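Local coordinates for protein TRAP dicarboxylate transporter, DctP subunit (Ochrobactrum anthropi, PDB 4P47) that probably binds a dicarboxylate or related organic solute in the periplasm and hands it to a TRAP-type membrane transporter, at residues 38-43 / 47-52; 92-97 / 147-152; 100-105 / 137-142; 109-114 / 177-182; 213-218 / 228-233. All coordinates share one frame; numbering follows the deposited sequence.

Interaction 1 of 5, residues 38-43 / 47-52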
# COMPACT_ATOMS: atom_id res chain seq x y z
N ASN A 38 12.04 -1.21 -4.07
CA ASN A 38 11.89 -1.64 -5.46
C ASN A 38 12.95 -1.06 -6.38
O ASN A 38 13.74 -0.24 -5.97
CB ASN A 38 10.47 -1.31 -5.93
CG ASN A 38 9.43 -2.05 -5.15
OD1 ASN A 38 8.64 -1.46 -4.39
ND2 ASN A 38 9.44 -3.37 -5.29
N SER A 39 12.96 -1.52 -7.64
CA SER A 39 14.02 -1.15 -8.58
C SER A 39 13.53 -0.22 -9.70
O SER A 39 12.33 -0.06 -9.88
CB SER A 39 14.63 -2.41 -9.20
OG SER A 39 15.23 -3.21 -8.20
N LYS A 40 14.47 0.38 -10.41
CA LYS A 40 14.17 1.20 -11.59
C LYS A 40 13.18 0.48 -12.47
O LYS A 40 13.31 -0.73 -12.72
CB LYS A 40 15.45 1.47 -12.40
CG LYS A 40 16.12 2.81 -12.14
CD LYS A 40 16.68 2.91 -10.73
CE LYS A 40 18.08 3.49 -10.71
NZ LYS A 40 18.23 4.54 -9.67
N GLY A 41 12.19 1.21 -12.95
CA GLY A 41 11.13 0.62 -13.74
C GLY A 41 9.85 0.51 -12.94
O GLY A 41 8.76 0.63 -13.49
N HIS A 42 9.98 0.27 -11.64
CA HIS A 42 8.81 0.12 -10.79
C HIS A 42 8.23 1.51 -10.54
O HIS A 42 8.97 2.48 -10.40
CB HIS A 42 9.20 -0.53 -9.45
CG HIS A 42 8.03 -0.90 -8.59
ND1 HIS A 42 7.36 0.03 -7.82
CD2 HIS A 42 7.41 -2.08 -8.37
CE1 HIS A 42 6.38 -0.56 -7.17
NE2 HIS A 42 6.39 -1.85 -7.49
N PRO A 43 6.90 1.62 -10.46
CA PRO A 43 6.29 2.94 -10.23
C PRO A 43 6.83 3.71 -9.00
O PRO A 43 6.91 4.94 -9.02
CB PRO A 43 4.80 2.59 -10.10
CG PRO A 43 4.64 1.40 -11.01
CD PRO A 43 5.88 0.60 -10.78
N GLY A 47 8.47 7.37 -9.28
CA GLY A 47 8.08 8.49 -8.43
C GLY A 47 9.29 9.12 -7.74
O GLY A 47 9.40 10.35 -7.64
N MET A 48 10.20 8.29 -7.25
CA MET A 48 11.41 8.79 -6.60
C MET A 48 12.26 9.62 -7.55
O MET A 48 12.82 10.64 -7.17
CB MET A 48 12.24 7.62 -6.09
CG MET A 48 11.57 6.89 -4.93
SD MET A 48 12.33 5.30 -4.55
CE MET A 48 13.84 5.85 -3.74
N GLU A 49 12.33 9.20 -8.81
CA GLU A 49 13.09 9.93 -9.82
C GLU A 49 12.46 11.28 -10.12
O GLU A 49 13.15 12.29 -10.26
CB GLU A 49 13.20 9.10 -11.11
CG GLU A 49 14.10 7.89 -10.93
CD GLU A 49 13.95 6.85 -12.03
OE1 GLU A 49 12.96 6.89 -12.78
OE2 GLU A 49 14.84 5.99 -12.12
N LYS A 50 11.13 11.32 -10.20
CA LYS A 50 10.42 12.57 -10.38
C LYS A 50 10.67 13.51 -9.20
O LYS A 50 10.96 14.70 -9.38
CB LYS A 50 8.92 12.34 -10.59
CG LYS A 50 8.08 13.61 -10.74
CD LYS A 50 8.43 14.46 -11.93
CE LYS A 50 8.23 13.73 -13.21
NZ LYS A 50 8.40 14.70 -14.33
N PHE A 51 10.54 12.97 -7.98
CA PHE A 51 10.83 13.73 -6.77
C PHE A 51 12.24 14.34 -6.83
O PHE A 51 12.43 15.54 -6.59
CB PHE A 51 10.67 12.83 -5.54
CG PHE A 51 11.10 13.48 -4.26
CD1 PHE A 51 10.26 14.38 -3.59
CD2 PHE A 51 12.36 13.25 -3.73
CE1 PHE A 51 10.66 15.00 -2.42
CE2 PHE A 51 12.75 13.87 -2.56
CZ PHE A 51 11.89 14.74 -1.90
N ALA A 52 13.23 13.51 -7.13
CA ALA A 52 14.62 13.98 -7.17
C ALA A 52 14.80 15.10 -8.19
O ALA A 52 15.50 16.08 -7.93
CB ALA A 52 15.55 12.81 -7.50
O HOH W 1 11.99 3.98 -12.48
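Of the flat groups here, the carboxylate of Glu-49 meets the other segment directly: OE2 lies 3.4 Å from CG of Lys-40, while OE1 takes a hydrogen from a water that in turn accepts from Gly-41 N. The imidazole of His-42 is covered on both faces from within its own segment, by Pro-43 CD near the rim on one side and by the Asn-38 side chain over the centre on the other. Lys-40 bends at chi2, chi3 and chi4, and its NZ stays 4.4 Å from Glu-49 OE2, an attraction beyond salt-bridge range; carboxylate and lysine chain run at a slant to each other. This is the entry into helix 43-58, which follows strand 30-35 of the central sheet in the periplasmic-binding-protein fold. A type II turn from Ser-39 to His-42 places Gly-41 at positive phi (105°), where a side chain would strike the preceding carbonyl. His-42 is then the N-cap, its ND1 accepting from Gln-44 N. A bond of the first turns runs from Gly-47 N to Pro-43 O, 2.9 Å long with 157° at the hydrogen. Pro-43 also rests on Gln-271 and Ser-275 of helix 254-288.

Interaction 2 of 5, residues 92-97 / 147-152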
# COMPACT_ATOMS: atom_id res chain seq x y z
N VAL A 92 10.44 5.63 1.36
CA VAL A 92 9.03 5.43 1.06
C VAL A 92 8.73 3.94 1.24
O VAL A 92 9.50 3.09 0.81
CB VAL A 92 8.68 5.96 -0.36
CG1 VAL A 92 9.56 5.33 -1.45
CG2 VAL A 92 7.20 5.78 -0.64
N MET A 93 7.64 3.63 1.92
CA MET A 93 7.29 2.22 2.18
C MET A 93 5.83 2.10 2.50
O MET A 93 5.16 3.09 2.79
CB MET A 93 8.09 1.66 3.37
CG MET A 93 7.70 2.30 4.69
SD MET A 93 8.68 1.69 6.10
CE MET A 93 10.20 2.50 5.72
N ASN A 94 5.31 0.88 2.48
CA ASN A 94 3.92 0.64 2.84
C ASN A 94 3.63 1.21 4.22
O ASN A 94 4.35 0.93 5.19
CB ASN A 94 3.61 -0.86 2.80
CG ASN A 94 3.51 -1.41 1.38
OD1 ASN A 94 3.51 -0.68 0.40
ND2 ASN A 94 3.45 -2.73 1.28
N ALA A 95 2.57 2.00 4.32
CA ALA A 95 2.32 2.72 5.55
C ALA A 95 1.94 1.83 6.72
O ALA A 95 2.16 2.19 7.87
CB ALA A 95 1.26 3.79 5.33
N GLY A 96 1.41 0.65 6.45
CA GLY A 96 1.04 -0.28 7.51
C GLY A 96 2.24 -0.75 8.30
O GLY A 96 2.09 -1.18 9.46
N ILE A 97 3.42 -0.67 7.72
CA ILE A 97 4.64 -1.04 8.43
C ILE A 97 4.83 -0.18 9.69
O ILE A 97 5.45 -0.60 10.66
CB ILE A 97 5.85 -0.99 7.49
CG1 ILE A 97 5.68 -1.99 6.35
CG2 ILE A 97 7.17 -1.26 8.26
CD1 ILE A 97 6.71 -1.82 5.23
N TRP A 147 1.95 7.93 -1.34
CA TRP A 147 2.01 7.48 -2.73
C TRP A 147 1.31 6.11 -2.79
O TRP A 147 0.74 5.66 -1.78
CB TRP A 147 3.46 7.35 -3.18
CG TRP A 147 4.25 8.63 -3.31
CD1 TRP A 147 3.86 9.90 -3.02
CD2 TRP A 147 5.60 8.72 -3.77
NE1 TRP A 147 4.88 10.78 -3.29
CE2 TRP A 147 5.97 10.07 -3.74
CE3 TRP A 147 6.54 7.76 -4.18
CZ2 TRP A 147 7.24 10.49 -4.11
CZ3 TRP A 147 7.79 8.18 -4.56
CH2 TRP A 147 8.14 9.52 -4.51
N GLU A 148 1.29 5.47 -3.95
CA GLU A 148 0.55 4.22 -4.09
C GLU A 148 1.47 3.03 -4.28
O GLU A 148 2.38 3.08 -5.09
CB GLU A 148 -0.37 4.30 -5.30
CG GLU A 148 -1.09 2.98 -5.62
CD GLU A 148 -2.24 3.18 -6.57
OE1 GLU A 148 -3.34 3.47 -6.07
OE2 GLU A 148 -2.04 3.04 -7.81
N LEU A 149 1.22 1.94 -3.54
CA LEU A 149 1.68 0.63 -3.97
C LEU A 149 0.55 -0.04 -4.76
O LEU A 149 0.66 -0.24 -5.96
CB LEU A 149 2.16 -0.24 -2.80
CG LEU A 149 2.94 -1.49 -3.16
CD1 LEU A 149 2.03 -2.56 -3.70
CD2 LEU A 149 4.06 -1.23 -4.14
N GLY A 150 -0.56 -0.32 -4.10
CA GLY A 150 -1.72 -0.82 -4.82
C GLY A 150 -2.65 -1.68 -3.99
O GLY A 150 -2.42 -1.93 -2.81
N PHE A 151 -3.70 -2.16 -4.64
CA PHE A 151 -4.60 -3.11 -4.02
C PHE A 151 -3.97 -4.49 -3.90
O PHE A 151 -3.17 -4.94 -4.72
CB PHE A 151 -5.91 -3.21 -4.83
CG PHE A 151 -6.77 -1.99 -4.71
CD1 PHE A 151 -7.52 -1.76 -3.57
CD2 PHE A 151 -6.79 -1.05 -5.72
CE1 PHE A 151 -8.27 -0.61 -3.45
CE2 PHE A 151 -7.54 0.09 -5.60
CZ PHE A 151 -8.26 0.31 -4.47
N ARG A 152 -4.38 -5.18 -2.84
CA ARG A 152 -4.10 -6.60 -2.68
C ARG A 152 -5.29 -7.41 -3.14
O ARG A 152 -6.41 -7.17 -2.69
CB ARG A 152 -3.76 -6.91 -1.22
CG ARG A 152 -2.66 -6.02 -0.67
CD ARG A 152 -2.21 -6.44 0.70
NE ARG A 152 -1.50 -7.72 0.68
CZ ARG A 152 -0.21 -7.87 0.42
NH1 ARG A 152 0.56 -6.84 0.14
NH2 ARG A 152 0.30 -9.09 0.47
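Asn-94 and Leu-149 meet across two strands that are not bonded to each other: strands 90-94 and 141-156 each pair antiparallel with strand 229-245, which binds the backbone of both. The CA separation agrees, 7.2 Å between Asn-94 and Leu-149, well beyond a paired distance. In the central sheet of this periplasmic-binding-protein fold, Leu-149 and Gly-150 together face Asn-238, a classic beta bulge, and the phi of 153° at Gly-150 suits glycine alone.

Followed outward, the Asn-94 side chain begins with CB beside the line of approach, not on it. CG stands opposite the carbonyl carbon, next to the backbone N (chi1 -74°), and this turn carries OD1 across to the leucine. OD1 reaches Leu-149 CB at 3.5 Å and the branch carbon CG at 3.7 Å, the two side chains meeting at a slant. That oxygen is not spent on carbon contacts: it accepts from Gln-240 NE2 of the intervening strand, which probably restrains the amide's rotation. Beyond the branch, Leu-149 packs on His-42 and Pro-214, partners taken from two different loops.

At the other end of the contact the chemistry is wholly apolar. Val-92 lies nearly at right angles to Trp-147, whose indole also packs on Ala-267 and Arg-268 of helix 254-288. On the valine, CG2, the branch trans to the backbone N, comes obliquely to the indole and stops 4.1 Å from Trp-147 CE3.

Interaction 3 of 5, residues 100-105 / 137-142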
# COMPACT_ATOMS: atom_id res chain seq x y z
N SER A 100 3.88 -0.71 14.30
CA SER A 100 4.64 -1.02 15.52
C SER A 100 5.39 0.21 16.06
O SER A 100 6.03 0.16 17.13
CB SER A 100 5.60 -2.19 15.28
OG SER A 100 6.57 -1.87 14.33
N THR A 101 5.30 1.32 15.32
CA THR A 101 5.82 2.61 15.74
C THR A 101 4.69 3.52 16.24
O THR A 101 4.81 4.18 17.29
CB THR A 101 6.57 3.29 14.56
OG1 THR A 101 7.69 2.48 14.18
CG2 THR A 101 7.06 4.66 14.96
N VAL A 102 3.59 3.56 15.50
CA VAL A 102 2.41 4.32 15.84
C VAL A 102 1.23 3.42 15.50
O VAL A 102 0.93 3.19 14.34
CB VAL A 102 2.33 5.64 15.03
CG1 VAL A 102 0.97 6.30 15.18
CG2 VAL A 102 3.46 6.57 15.43
N LYS A 103 0.56 2.89 16.52
CA LYS A 103 -0.45 1.86 16.30
C LYS A 103 -1.61 2.28 15.41
O LYS A 103 -2.21 1.43 14.72
CB LYS A 103 -1.01 1.40 17.65
CG LYS A 103 -0.37 0.13 18.14
CD LYS A 103 -0.79 -1.06 17.27
CE LYS A 103 0.24 -2.16 17.37
NZ LYS A 103 0.73 -2.35 18.76
N ALA A 104 -1.94 3.57 15.40
CA ALA A 104 -3.03 4.06 14.59
C ALA A 104 -2.82 3.71 13.11
O ALA A 104 -3.81 3.58 12.39
CB ALA A 104 -3.21 5.56 14.78
N PHE A 105 -1.57 3.60 12.66
CA PHE A 105 -1.31 3.27 11.27
C PHE A 105 -1.83 1.88 10.88
O PHE A 105 -1.96 1.60 9.69
CB PHE A 105 0.17 3.41 10.93
CG PHE A 105 0.56 4.81 10.55
CD1 PHE A 105 0.92 5.74 11.52
CD2 PHE A 105 0.54 5.21 9.24
CE1 PHE A 105 1.28 7.03 11.18
CE2 PHE A 105 0.89 6.52 8.90
CZ PHE A 105 1.26 7.42 9.88
N PRO A 137 6.01 12.89 14.31
CA PRO A 137 7.16 13.65 14.83
C PRO A 137 7.68 13.17 16.18
O PRO A 137 8.89 13.10 16.38
CB PRO A 137 6.64 15.09 14.86
CG PRO A 137 5.68 15.13 13.71
CD PRO A 137 4.98 13.80 13.75
N ASP A 138 6.79 12.77 17.08
CA ASP A 138 7.23 12.30 18.40
C ASP A 138 8.07 11.03 18.31
O ASP A 138 8.79 10.70 19.25
CB ASP A 138 6.04 12.08 19.34
CG ASP A 138 5.43 13.38 19.81
OD1 ASP A 138 6.07 14.44 19.64
OD2 ASP A 138 4.30 13.33 20.34
N THR A 139 7.99 10.32 17.19
CA THR A 139 8.77 9.10 16.99
C THR A 139 10.02 9.33 16.15
O THR A 139 10.70 8.36 15.80
CB THR A 139 7.93 7.98 16.33
OG1 THR A 139 7.71 8.28 14.94
CG2 THR A 139 6.58 7.81 17.01
N GLY A 140 10.33 10.58 15.81
CA GLY A 140 11.51 10.90 15.03
C GLY A 140 11.33 10.85 13.52
O GLY A 140 12.33 10.83 12.79
N LEU A 141 10.09 10.91 13.06
CA LEU A 141 9.74 10.79 11.63
C LEU A 141 8.84 11.95 11.22
O LEU A 141 8.01 12.39 12.00
CB LEU A 141 9.01 9.47 11.40
CG LEU A 141 9.84 8.22 11.68
CD1 LEU A 141 8.96 7.00 11.76
CD2 LEU A 141 10.93 8.03 10.60
N ILE A 142 8.99 12.42 9.99
CA ILE A 142 8.10 13.42 9.41
C ILE A 142 7.47 12.81 8.16
O ILE A 142 8.18 12.40 7.23
CB ILE A 142 8.89 14.67 8.98
CG1 ILE A 142 9.69 15.25 10.16
CG2 ILE A 142 7.98 15.73 8.38
CD1 ILE A 142 8.85 15.75 11.33
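Thr-101 and Thr-139 form the tight side of this contact. The methyl CG2 of Thr-101 comes in obliquely on the other threonine and lies 3.7 Å from Thr-139 CB, with OG1 at the same distance and CG2 scarcely farther. Beside it, the Val-102 and Thr-139 side chains cross at about a right angle, their CG2 methyls 3.7 Å apart. Thr-139 can offer this methyl because chi1 (73°) tucks its hydroxyl between the backbone N and carbonyl carbon, where OG1 hydrogen-bonds to Leu-136 O; the oxygen near the Thr-101 methyl is therefore satisfied at home. The contact joins the loop after strand 90-94 to the short 3-10 turn of residues 137-139 that leads into strand 141-156, one of the long strands of the central sheet. Gly-140 makes the bend with positive phi (88°), its N bonded to Pro-137 O, and Ile-142 already pairs with Ile-244. Packing thins toward Leu-141, whose CD1 remains 4.4 Å from Thr-101 CG2; the leucine side chain also packs on Leu-80 and Leu-83 of helix 76-85. On the solvent side, Ser-100, Lys-103 and Asp-138 are exposed and add nothing across the interface.

Interaction 4 of 5, residues 109-114 / 177-182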
# COMPACT_ATOMS: atom_id res chain seq x y z
N ASP A 109 -4.32 -0.93 7.05
CA ASP A 109 -4.40 -2.34 6.70
C ASP A 109 -5.81 -2.94 6.85
O ASP A 109 -6.02 -4.10 6.54
CB ASP A 109 -3.43 -3.15 7.55
CG ASP A 109 -1.97 -2.98 7.14
OD1 ASP A 109 -1.69 -2.62 5.98
OD2 ASP A 109 -1.10 -3.28 7.97
N LEU A 110 -6.78 -2.17 7.34
CA LEU A 110 -8.12 -2.73 7.55
C LEU A 110 -8.75 -3.10 6.21
O LEU A 110 -8.47 -2.49 5.19
CB LEU A 110 -9.02 -1.72 8.31
CG LEU A 110 -8.58 -1.42 9.75
CD1 LEU A 110 -9.38 -0.26 10.32
CD2 LEU A 110 -8.69 -2.64 10.67
N PRO A 111 -9.58 -4.14 6.22
CA PRO A 111 -10.09 -4.63 4.93
C PRO A 111 -11.21 -3.87 4.24
O PRO A 111 -12.09 -3.23 4.86
CB PRO A 111 -10.55 -6.07 5.24
CG PRO A 111 -10.69 -6.14 6.72
CD PRO A 111 -9.84 -5.05 7.34
N PHE A 112 -11.19 -3.97 2.91
CA PHE A 112 -12.24 -3.46 2.04
C PHE A 112 -12.55 -1.97 2.23
O PHE A 112 -13.69 -1.53 2.06
CB PHE A 112 -13.53 -4.29 2.20
CG PHE A 112 -13.33 -5.77 1.95
CD1 PHE A 112 -13.08 -6.25 0.68
CD2 PHE A 112 -13.39 -6.68 3.00
CE1 PHE A 112 -12.90 -7.60 0.46
CE2 PHE A 112 -13.23 -8.03 2.77
CZ PHE A 112 -12.97 -8.49 1.49
N LEU A 113 -11.53 -1.17 2.53
CA LEU A 113 -11.74 0.28 2.69
C LEU A 113 -12.13 0.94 1.37
O LEU A 113 -13.10 1.71 1.32
CB LEU A 113 -10.47 0.98 3.22
CG LEU A 113 -9.94 0.46 4.56
CD1 LEU A 113 -8.71 1.24 4.99
CD2 LEU A 113 -11.00 0.52 5.66
N PHE A 114 -11.38 0.67 0.30
CA PHE A 114 -11.53 1.40 -0.95
C PHE A 114 -11.81 0.47 -2.11
O PHE A 114 -11.28 -0.65 -2.16
CB PHE A 114 -10.25 2.19 -1.27
CG PHE A 114 -9.67 2.92 -0.10
CD1 PHE A 114 -10.41 3.88 0.56
CD2 PHE A 114 -8.37 2.68 0.31
CE1 PHE A 114 -9.88 4.55 1.64
CE2 PHE A 114 -7.83 3.36 1.38
CZ PHE A 114 -8.59 4.30 2.05
N SER A 177 0.93 -10.58 9.73
CA SER A 177 0.58 -9.66 10.82
C SER A 177 -0.88 -9.90 11.23
O SER A 177 -1.61 -10.65 10.58
CB SER A 177 0.80 -8.21 10.38
OG SER A 177 -0.11 -7.87 9.35
N PRO A 178 -1.29 -9.29 12.36
CA PRO A 178 -2.60 -9.72 12.89
C PRO A 178 -3.82 -9.45 11.99
O PRO A 178 -4.70 -10.30 11.95
CB PRO A 178 -2.70 -8.97 14.22
CG PRO A 178 -1.26 -8.81 14.65
CD PRO A 178 -0.48 -8.60 13.37
N VAL A 179 -3.87 -8.32 11.29
CA VAL A 179 -5.05 -8.03 10.49
C VAL A 179 -5.27 -9.06 9.36
O VAL A 179 -6.36 -9.62 9.26
CB VAL A 179 -5.06 -6.57 9.99
CG1 VAL A 179 -6.23 -6.34 9.07
CG2 VAL A 179 -5.11 -5.61 11.17
N PRO A 180 -4.27 -9.30 8.50
CA PRO A 180 -4.55 -10.25 7.41
C PRO A 180 -4.84 -11.66 7.92
O PRO A 180 -5.64 -12.36 7.31
CB PRO A 180 -3.28 -10.20 6.56
CG PRO A 180 -2.22 -9.62 7.43
CD PRO A 180 -2.95 -8.66 8.35
N VAL A 181 -4.22 -12.07 9.01
CA VAL A 181 -4.52 -13.40 9.54
C VAL A 181 -5.97 -13.45 10.04
O VAL A 181 -6.69 -14.42 9.77
CB VAL A 181 -3.53 -13.76 10.67
CG1 VAL A 181 -3.96 -15.02 11.37
CG2 VAL A 181 -2.13 -13.94 10.12
N ALA A 182 -6.40 -12.42 10.75
CA ALA A 182 -7.79 -12.35 11.19
C ALA A 182 -8.74 -12.35 9.99
O ALA A 182 -9.75 -13.07 9.97
CB ALA A 182 -8.03 -11.11 12.06
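Val-179 meets Asp-109, Leu-110 and Pro-111 through a single methyl, CG1. Its CB points at the loop, and with CG1 trans to the backbone N (chi1 175°) that branch is the one thrust forward. The methyl arrives at the main chain and not at a side-chain tip: Val-179 CG1 lies 3.4 Å from Asp-109 O and 4.1 Å from Asp-109 C. The oxygen accepts a hydrogen bond from Gln-236 NE2, so the peptide has its polar partner elsewhere while the valine covers it.

The loop residues are turned differently round this methyl. Asp-109 has its CB directed toward the helix, yet what Val-179 reaches is the carbonyl behind it. Leu-110 points its CB away and offers its backbone, with CA at 4.3 Å from Val-179 CG1; its side chain also packs on Ile-312. Pro-111 turns its CB to one side and gives a purely apolar touch, CD to Val-179 CG1 at 4.2 Å. Ile-312 of helix 298-312 packs on Pro-111 as well, and Phe-315 and Glu-106 close on Val-179.

On the helix side, Ser-177 stands at the N-cap without making a capping bond through its side chain, and Pro-178 follows in the first turn. Helix 178-186 connects strands 171-173 and 190-192, which pair parallel, so the valine projects from the helix of a beta-alpha-beta crossover, a building block of the alpha/beta lobes of periplasmic solute-binding proteins.

Interaction 5 of 5, residues 213-218 / 228-233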
# COMPACT_ATOMS: atom_id res chain seq x y z
N ASN A 213 -1.81 -10.75 -2.78
CA ASN A 213 -0.74 -9.81 -3.10
C ASN A 213 -1.26 -8.86 -4.18
O ASN A 213 -2.30 -9.11 -4.79
CB ASN A 213 0.54 -10.52 -3.63
CG ASN A 213 1.57 -10.79 -2.55
OD1 ASN A 213 1.94 -9.90 -1.78
ND2 ASN A 213 2.05 -12.02 -2.50
N PRO A 214 -0.50 -7.79 -4.45
CA PRO A 214 -0.83 -6.97 -5.62
C PRO A 214 -0.72 -7.71 -6.94
O PRO A 214 -0.10 -8.78 -7.03
CB PRO A 214 0.18 -5.82 -5.55
CG PRO A 214 0.64 -5.79 -4.11
CD PRO A 214 0.65 -7.25 -3.71
N ASN A 215 -1.35 -7.17 -7.97
CA ASN A 215 -1.34 -7.78 -9.27
C ASN A 215 0.06 -7.92 -9.87
O ASN A 215 0.34 -8.90 -10.56
CB ASN A 215 -2.19 -6.96 -10.24
CG ASN A 215 -3.66 -7.00 -9.92
OD1 ASN A 215 -4.15 -7.92 -9.25
ND2 ASN A 215 -4.38 -5.98 -10.38
N ALA A 216 0.95 -6.96 -9.60
CA ALA A 216 2.25 -6.94 -10.25
C ALA A 216 3.00 -8.22 -9.96
O ALA A 216 3.72 -8.73 -10.82
CB ALA A 216 3.07 -5.75 -9.80
N ASN A 217 2.81 -8.76 -8.76
CA ASN A 217 3.52 -9.96 -8.36
C ASN A 217 3.18 -11.15 -9.25
O ASN A 217 4.00 -12.03 -9.45
CB ASN A 217 3.18 -10.31 -6.91
CG ASN A 217 3.53 -9.21 -5.94
OD1 ASN A 217 3.01 -8.10 -6.01
ND2 ASN A 217 4.40 -9.53 -4.98
N ILE A 218 1.95 -11.19 -9.76
CA ILE A 218 1.53 -12.31 -10.61
C ILE A 218 2.43 -12.39 -11.84
O ILE A 218 2.84 -13.48 -12.25
CB ILE A 218 0.05 -12.17 -11.01
CG1 ILE A 218 -0.83 -12.22 -9.77
CG2 ILE A 218 -0.34 -13.29 -12.00
CD1 ILE A 218 -2.27 -11.78 -9.97
N LYS A 228 -4.61 -20.51 -11.96
CA LYS A 228 -5.58 -20.28 -13.02
C LYS A 228 -6.59 -19.16 -12.76
O LYS A 228 -7.24 -18.71 -13.72
CB LYS A 228 -6.34 -21.57 -13.34
CG LYS A 228 -5.53 -22.52 -14.21
CD LYS A 228 -6.23 -23.87 -14.39
CE LYS A 228 -5.60 -24.71 -15.52
NZ LYS A 228 -4.17 -25.02 -15.27
N TYR A 229 -6.69 -18.71 -11.50
CA TYR A 229 -7.77 -17.80 -11.10
C TYR A 229 -7.25 -16.58 -10.36
O TYR A 229 -6.39 -16.70 -9.49
CB TYR A 229 -8.78 -18.55 -10.21
CG TYR A 229 -9.27 -19.81 -10.87
CD1 TYR A 229 -10.11 -19.74 -11.98
CD2 TYR A 229 -8.86 -21.06 -10.45
CE1 TYR A 229 -10.53 -20.88 -12.63
CE2 TYR A 229 -9.30 -22.20 -11.08
CZ TYR A 229 -10.11 -22.10 -12.18
OH TYR A 229 -10.55 -23.25 -12.83
N LEU A 230 -7.79 -15.42 -10.71
CA LEU A 230 -7.56 -14.16 -10.01
C LEU A 230 -8.90 -13.51 -9.73
O LEU A 230 -9.74 -13.42 -10.64
CB LEU A 230 -6.73 -13.19 -10.88
CG LEU A 230 -6.65 -11.73 -10.43
CD1 LEU A 230 -6.00 -11.60 -9.04
CD2 LEU A 230 -5.87 -10.85 -11.39
N THR A 231 -9.12 -13.08 -8.49
CA THR A 231 -10.24 -12.22 -8.16
C THR A 231 -9.71 -10.90 -7.69
O THR A 231 -8.79 -10.84 -6.85
CB THR A 231 -11.12 -12.82 -7.08
OG1 THR A 231 -11.68 -14.02 -7.60
CG2 THR A 231 -12.28 -11.87 -6.69
N LEU A 232 -10.29 -9.83 -8.22
CA LEU A 232 -9.96 -8.49 -7.78
C LEU A 232 -10.71 -8.22 -6.48
O LEU A 232 -11.66 -7.43 -6.42
CB LEU A 232 -10.30 -7.48 -8.87
CG LEU A 232 -9.61 -7.72 -10.22
CD1 LEU A 232 -9.88 -6.55 -11.19
CD2 LEU A 232 -8.10 -7.94 -10.07
N THR A 233 -10.32 -8.92 -5.43
CA THR A 233 -10.98 -8.79 -4.12
C THR A 233 -10.78 -7.41 -3.52
O THR A 233 -11.62 -6.95 -2.76
CB THR A 233 -10.41 -9.81 -3.14
OG1 THR A 233 -9.00 -9.82 -3.28
CG2 THR A 233 -10.94 -11.21 -3.39
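An amide oxygen facing two leucine methyls that approach from the same side is the odd feature here: Asn-215 OD1 lies 4.0 Å from Leu-230 CD2 and equally far from Leu-232 CD2, and the asparagine side chain crosses both leucines at about a right angle. The site is where strand 210-213 gives way to helix 216-220, packed against the start of strand 229-245 in the alpha/beta fold. Though buried, the amide is not starved of partners. OD1 accepts from Asn-153 ND2, and Asn-215 ND2 donates to Asp-279 OD1, two bonds that hold the amide plane while methyls fill in beside it.

Apolar packing carries the rest. Leu-230 has CG trans to its N (chi1 168°), which sends both methyls toward the helix, where Ile-218 CD1 sits 3.8 Å from Leu-230 CD1 and slightly farther from CD2. Leu-283 and Ile-286 of helix 254-288 pack on the same leucine. An alanine in place of Leu-230 would remove both methyls, and would probably leave a gap beside Ile-218 CD1 and one flank of the Asn-215 amide without its apolar cover.

Two residues on, Leu-232 is the centre of an inverse gamma turn, marked by a weak bond of 2.8 Å from Thr-233 N to Thr-231 O.

In the fold
Interactions 4 and 5 are buried; interaction 2 lies about 2 Å from the chain centre but is partly buried, and interactions 1 and 3 lie farther out, partly open to solvent. Only interaction 1 sets opposite charges and a bridging water across its two segments; the others rest on carbon contacts, some to carbonyl or amide oxygens bonded elsewhere. Interactions 2 and 3 share strand 141-156, and both join interaction 5 in the same sheet. Interaction 2 touches all the others: Trp-147 meets Met-48, Ala-95 meets Phe-105, the Phe-151 ring meets the carbonyl O of Phe-114, and Leu-149 meets Pro-214. Interactions 3 and 5 sit on opposite sides of the centre.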